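Long-range contacts in penicillin binding protein 2X (Streptococcus thermophilus, PDB 5U47), which probably cross-links peptidoglycan strands as a transpeptidase of the cell-division machinery that builds the septal wall, and is probably inactivated by beta-lactam antibiotics: residues A[295-301]-A[354-359]; A[28-34]-A[212-216]. The protein carries 1 engineered substitution. One frame throughout, in Å; residues are numbered along the deposited sequence.

Interaction 1 (A[295-301]-A[354-359]); sequences STMKVML and SSNVGM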
loop_
_atom_site.group_PDB
_atom_site.type_symbol
_atom_site.label_atom_id
_atom_site.label_comp_id
_atom_site.label_asym_id
_atom_site.label_seq_id
_atom_site.Cartn_x
_atom_site.Cartn_y
_atom_site.Cartn_z
ATOM N N SER A 295 20.055 3.199 10.743
ATOM C CA SER A 295 21.128 2.523 10.001
ATOM C C SER A 295 20.868 1.712 8.736
ATOM O O SER A 295 21.831 1.355 8.069
ATOM C CB SER A 295 22.018 1.746 10.977
ATOM O OG SER A 295 22.790 2.677 11.663
ATOM N N THR A 296 19.613 1.435 8.386
ATOM C CA THR A 296 19.334 0.769 7.121
ATOM C C THR A 296 19.684 1.743 6.004
ATOM O O THR A 296 19.941 1.321 4.872
ATOM C CB THR A 296 17.857 0.356 6.988
ATOM O OG1 THR A 296 17.028 1.497 7.252
ATOM C CG2 THR A 296 17.534 -0.754 7.975
ATOM N N MET A 297 19.713 3.038 6.333
ATOM C CA MET A 297 20.070 4.064 5.352
ATOM C C MET A 297 21.545 3.914 4.920
ATOM O O MET A 297 21.907 4.361 3.855
ATOM C CB MET A 297 19.785 5.484 5.869
ATOM C CG MET A 297 20.072 6.601 4.876
ATOM S SD MET A 297 19.045 6.594 3.378
ATOM C CE MET A 297 17.468 7.079 4.044
ATOM N N LYS A 298 22.365 3.248 5.732
ATOM C CA LYS A 298 23.763 2.977 5.380
ATOM C C LYS A 298 23.885 2.107 4.128
ATOM O O LYS A 298 24.950 2.056 3.526
ATOM C CB LYS A 298 24.511 2.293 6.538
ATOM C CG LYS A 298 24.585 3.133 7.803
ATOM C CD LYS A 298 25.300 2.435 8.949
ATOM C CE LYS A 298 25.492 3.426 10.098
ATOM N NZ LYS A 298 25.754 2.801 11.400
ATOM N N VAL A 299 22.807 1.417 3.749
ATOM C CA VAL A 299 22.794 0.609 2.528
ATOM C C VAL A 299 22.910 1.590 1.367
ATOM O O VAL A 299 23.749 1.402 0.478
ATOM C CB VAL A 299 21.510 -0.252 2.411
ATOM C CG1 VAL A 299 21.411 -0.963 1.070
ATOM C CG2 VAL A 299 21.450 -1.296 3.523
ATOM N N MET A 300 22.073 2.629 1.380
ATOM C CA MET A 300 22.113 3.656 0.338
ATOM C C MET A 300 23.476 4.354 0.346
ATOM O O MET A 300 24.067 4.569 -0.714
ATOM C CB MET A 300 21.015 4.703 0.527
ATOM C CG MET A 300 19.593 4.320 0.142
ATOM S SD MET A 300 18.805 2.947 1.011
ATOM C CE MET A 300 19.234 1.597 -0.048
ATOM N N LEU A 301 23.964 4.695 1.545
ATOM C CA LEU A 301 25.256 5.375 1.702
ATOM C C LEU A 301 26.386 4.594 1.091
ATOM O O LEU A 301 27.161 5.132 0.317
ATOM C CB LEU A 301 25.606 5.601 3.166
ATOM C CG LEU A 301 27.001 6.266 3.305
ATOM C CD1 LEU A 301 26.929 7.741 2.951
ATOM C CD2 LEU A 301 27.553 6.095 4.675
ATOM N N SER A 354 28.058 -1.533 11.827
ATOM C CA SER A 354 27.140 -0.402 11.844
ATOM C C SER A 354 27.787 0.798 12.569
ATOM O O SER A 354 27.183 1.423 13.435
ATOM C CB SER A 354 25.799 -0.778 12.450
ATOM O OG SER A 354 24.789 0.128 12.005
ATOM N N SER A 355 29.013 1.115 12.167
ATOM C CA SER A 355 29.747 2.249 12.709
ATOM C C SER A 355 29.291 3.569 12.089
ATOM O O SER A 355 29.511 3.798 10.904
ATOM C CB SER A 355 31.248 2.071 12.457
ATOM O OG SER A 355 31.987 3.231 12.830
ATOM N N ASN A 356 28.653 4.423 12.893
ATOM C CA ASN A 356 28.244 5.766 12.447
ATOM C C ASN A 356 29.449 6.612 12.018
ATOM O O ASN A 356 29.357 7.408 11.076
ATOM C CB ASN A 356 27.522 6.531 13.557
ATOM C CG ASN A 356 26.131 6.027 13.820
ATOM O OD1 ASN A 356 25.566 5.234 13.064
ATOM N ND2 ASN A 356 25.552 6.518 14.891
ATOM N N VAL A 357 30.565 6.449 12.724
ATOM C CA VAL A 357 31.797 7.186 12.430
ATOM C C VAL A 357 32.334 6.812 11.050
ATOM O O VAL A 357 32.651 7.689 10.235
ATOM C CB VAL A 357 32.874 6.926 13.507
ATOM C CG1 VAL A 357 34.204 7.536 13.109
ATOM C CG2 VAL A 357 32.421 7.457 14.867
ATOM N N GLY A 358 32.424 5.511 10.792
ATOM C CA GLY A 358 32.914 5.013 9.515
ATOM C C GLY A 358 32.047 5.495 8.367
ATOM O O GLY A 358 32.552 5.894 7.315
ATOM N N MET A 359 30.739 5.494 8.576
ATOM C CA MET A 359 29.822 5.929 7.517
ATOM C C MET A 359 29.901 7.446 7.335
ATOM O O MET A 359 29.936 7.937 6.214
ATOM C CB MET A 359 28.399 5.449 7.796
ATOM C CG MET A 359 28.214 3.934 7.785
ATOM S SD MET A 359 29.013 2.982 6.467
ATOM C CE MET A 359 30.618 2.598 7.134
HETATM O O HOH W 1 22.781 0.519 13.981
#

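Interaction 2 (A[28-34]-A[212-216]); sequences VAAKRGT and AIDGK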
loop_
_atom_site.group_PDB
_atom_site.type_symbol
_atom_site.label_atom_id
_atom_site.label_comp_id
_atom_site.label_asym_id
_atom_site.label_seq_id
_atom_site.Cartn_x
_atom_site.Cartn_y
_atom_site.Cartn_z
ATOM N N VAL A 28 -30.100 3.488 -6.248
ATOM C CA VAL A 28 -29.899 2.067 -5.975
ATOM C C VAL A 28 -28.383 1.877 -6.096
ATOM O O VAL A 28 -27.806 2.028 -7.177
ATOM C CB VAL A 28 -30.675 1.160 -6.959
ATOM C CG1 VAL A 28 -30.391 -0.311 -6.697
ATOM C CG2 VAL A 28 -32.164 1.405 -6.835
ATOM N N ALA A 29 -27.731 1.622 -4.972
ATOM C CA ALA A 29 -26.294 1.463 -4.959
ATOM C C ALA A 29 -25.882 0.257 -5.777
ATOM O O ALA A 29 -26.507 -0.790 -5.714
ATOM C CB ALA A 29 -25.791 1.311 -3.528
ATOM N N ALA A 30 -24.845 0.429 -6.569
ATOM C CA ALA A 30 -24.292 -0.662 -7.347
ATOM C C ALA A 30 -23.511 -1.604 -6.422
ATOM O O ALA A 30 -23.083 -1.216 -5.325
ATOM C CB ALA A 30 -23.356 -0.108 -8.413
ATOM N N LYS A 31 -23.345 -2.843 -6.864
ATOM C CA LYS A 31 -22.521 -3.775 -6.151
ATOM C C LYS A 31 -21.068 -3.245 -6.189
ATOM O O LYS A 31 -20.539 -2.903 -7.251
ATOM C CB LYS A 31 -22.567 -5.140 -6.814
ATOM C CG LYS A 31 -21.595 -6.132 -6.203
ATOM C CD LYS A 31 -21.539 -7.429 -6.954
ATOM C CE LYS A 31 -20.547 -8.359 -6.281
ATOM N NZ LYS A 31 -20.352 -9.604 -7.071
ATOM N N ARG A 32 -20.442 -3.180 -5.027
ATOM C CA ARG A 32 -19.071 -2.743 -4.919
ATOM C C ARG A 32 -18.158 -3.879 -5.363
ATOM O O ARG A 32 -18.405 -5.052 -5.053
ATOM C CB ARG A 32 -18.773 -2.355 -3.471
ATOM C CG ARG A 32 -17.400 -1.751 -3.229
ATOM C CD ARG A 32 -17.294 -1.286 -1.780
ATOM N NE ARG A 32 -16.017 -0.649 -1.478
ATOM C CZ ARG A 32 -15.707 0.607 -1.788
ATOM N NH1 ARG A 32 -16.572 1.385 -2.452
ATOM N NH2 ARG A 32 -14.525 1.089 -1.465
ATOM N N GLY A 33 -17.086 -3.520 -6.058
ATOM C CA GLY A 33 -16.122 -4.472 -6.534
ATOM C C GLY A 33 -15.503 -5.264 -5.404
ATOM O O GLY A 33 -15.468 -4.816 -4.259
ATOM N N THR A 34 -15.051 -6.462 -5.743
ATOM C CA THR A 34 -14.410 -7.347 -4.799
ATOM C C THR A 34 -12.919 -7.072 -4.839
ATOM O O THR A 34 -12.375 -6.786 -5.904
ATOM C CB THR A 34 -14.684 -8.810 -5.187
ATOM O OG1 THR A 34 -16.060 -9.072 -5.005
ATOM C CG2 THR A 34 -13.893 -9.796 -4.344
ATOM N N ALA A 212 -28.137 -0.688 -11.936
ATOM C CA ALA A 212 -26.814 -0.284 -11.493
ATOM C C ALA A 212 -25.758 -1.066 -12.290
ATOM O O ALA A 212 -26.054 -2.125 -12.821
ATOM C CB ALA A 212 -26.665 -0.545 -10.006
ATOM N N ILE A 213 -24.553 -0.526 -12.403
ATOM C CA ILE A 213 -23.439 -1.207 -13.093
ATOM C C ILE A 213 -22.388 -1.543 -12.023
ATOM O O ILE A 213 -21.905 -0.653 -11.347
ATOM C CB ILE A 213 -22.818 -0.319 -14.185
ATOM C CG1 ILE A 213 -23.872 0.029 -15.252
ATOM C CG2 ILE A 213 -21.618 -1.011 -14.840
ATOM C CD1 ILE A 213 -23.414 1.118 -16.206
ATOM N N ASP A 214 -22.064 -2.821 -11.871
ATOM C CA ASP A 214 -21.125 -3.268 -10.834
ATOM C C ASP A 214 -19.776 -2.548 -10.878
ATOM O O ASP A 214 -19.297 -2.169 -11.934
ATOM C CB ASP A 214 -20.839 -4.767 -10.970
ATOM C CG ASP A 214 -22.054 -5.650 -10.691
ATOM O OD1 ASP A 214 -23.121 -5.158 -10.268
ATOM O OD2 ASP A 214 -21.909 -6.870 -10.877
ATOM N N GLY A 215 -19.163 -2.391 -9.713
ATOM C CA GLY A 215 -17.845 -1.815 -9.629
ATOM C C GLY A 215 -16.831 -2.799 -10.199
ATOM O O GLY A 215 -17.143 -3.956 -10.435
ATOM N N LYS A 216 -15.620 -2.320 -10.443
ATOM C CA LYS A 216 -14.567 -3.173 -10.970
ATOM C C LYS A 216 -13.925 -3.948 -9.834
ATOM O O LYS A 216 -13.918 -3.507 -8.688
ATOM C CB LYS A 216 -13.549 -2.329 -11.724
ATOM C CG LYS A 216 -14.140 -1.723 -13.000
ATOM C CD LYS A 216 -13.195 -0.769 -13.673
ATOM C CE LYS A 216 -13.799 -0.191 -14.951
ATOM N NZ LYS A 216 -12.856 0.779 -15.606
HETATM O O HOH W 2 -19.658 -8.087 -9.965
HETATM O O HOH W 3 -24.589 -3.263 -9.363
#

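Interaction 1 (A[295-301]-A[354-359])
Lys-298 is the centrepiece of this buried contact. Its side chain reaches out from the first turn of helix 297-308, fully extended beyond an m chi1, and carries the amino group to the start of helix 356-366. There NZ donates to Ser-354 OG at 2.9 Å and to Asn-356 OD1 at 3.0 Å, while a third bond runs back one turn from Lys-298 NZ to Ser-295 OG at 3.0 Å. Ser-354 lies where the chain turns between two helices: it leaves the preceding one with positive phi in a Schellman motif, and Ser-355 then caps the next, its OG accepting from Gly-358 N at 3.1 Å and also hydrogen-bonded to Asp-332. This geometry matches the active site of penicillin-binding transpeptidases: Ser-295 and Lys-298 fit the SxxK motif, Ser-354 and Asn-356 the SxN motif, and Lys-505, whose NZ is hydrogen-bonded to Ser-354 OG, the KSG motif. By analogy with the family, Ser-295 is probably the serine that beta-lactams acylate. Water 1 bridges the two serine hydroxyls, 2.8 Å from Ser-354 OG and weakly bonded to Ser-295 OG at 3.2 Å.

Behind the polar end the contact turns apolar. Met-359, one turn into its helix, lies against the aliphatic part of the lysine, with Met-359 CG 3.5 Å from Lys-298 CD. Leu-301, one turn further along its helix than Lys-298, closes up on the same methionine, CD2 of Leu-301 lying 3.3 Å from CB of Met-359, while the terminal methyl, CE, leads away.

Interaction 2 (A[28-34]-A[212-216])
Two extended loop segments run side by side in nearly the same direction, their end-to-end lines only 18° apart. One direct hydrogen bond joins them: Gly-215 N donates to Lys-31 O at 2.9 Å in an almost straight line. Further along, a CA-H...O contact takes over, Gly-33 CA lying 3.2 Å from Lys-216 O, a buried carbonyl without a conventional partner. Such closeness depends on glycine, since a CB on Gly-33 would clash with that oxygen, and one on Gly-215 would crowd Gly-33 N. Waters bridge the segments where Lys-31 passes Asp-214: water 3 accepts from Lys-31 N (2.8 Å) and donates to Asp-214 OD1 (2.6 Å), whereas water 2 donates to Asp-214 OD2 (2.7 Å) and is held only weakly by Lys-31 NZ (3.3 Å). Apolar contact is limited to the methyl groups of Ala-30 and Ala-212, CB to CB 3.7 Å. The CA-CB bond of Arg-32 points away from the pairing, and its side chain forms a salt bridge with Glu-177 and touches Leu-184 of helix 181-184; Lys-216 bonds through its backbone to Leu-183 of that helix. The two loops then lead directly into strands 35-36 and 217-220, parallel neighbours in a mixed sheet.

How the interactions relate
Along the chain the two contacts come in series: interaction 2 closes at Lys-216 before interaction 1 opens at Ser-295. They lie on opposite sides of the chain's centre, with centres 50 Å apart and nearest atoms about 33 Å apart, and share no helix or sheet. Interaction 1 joins two helices within the transpeptidase domain, at its probable catalytic centre; interaction 2 pairs loops next to the mixed sheet at the N-terminal side of the protein. That sheet also takes in strand 438-443, part of the transpeptidase domain, next to strand 217-220. The N-terminal region and the transpeptidase part are therefore joined through shared strands.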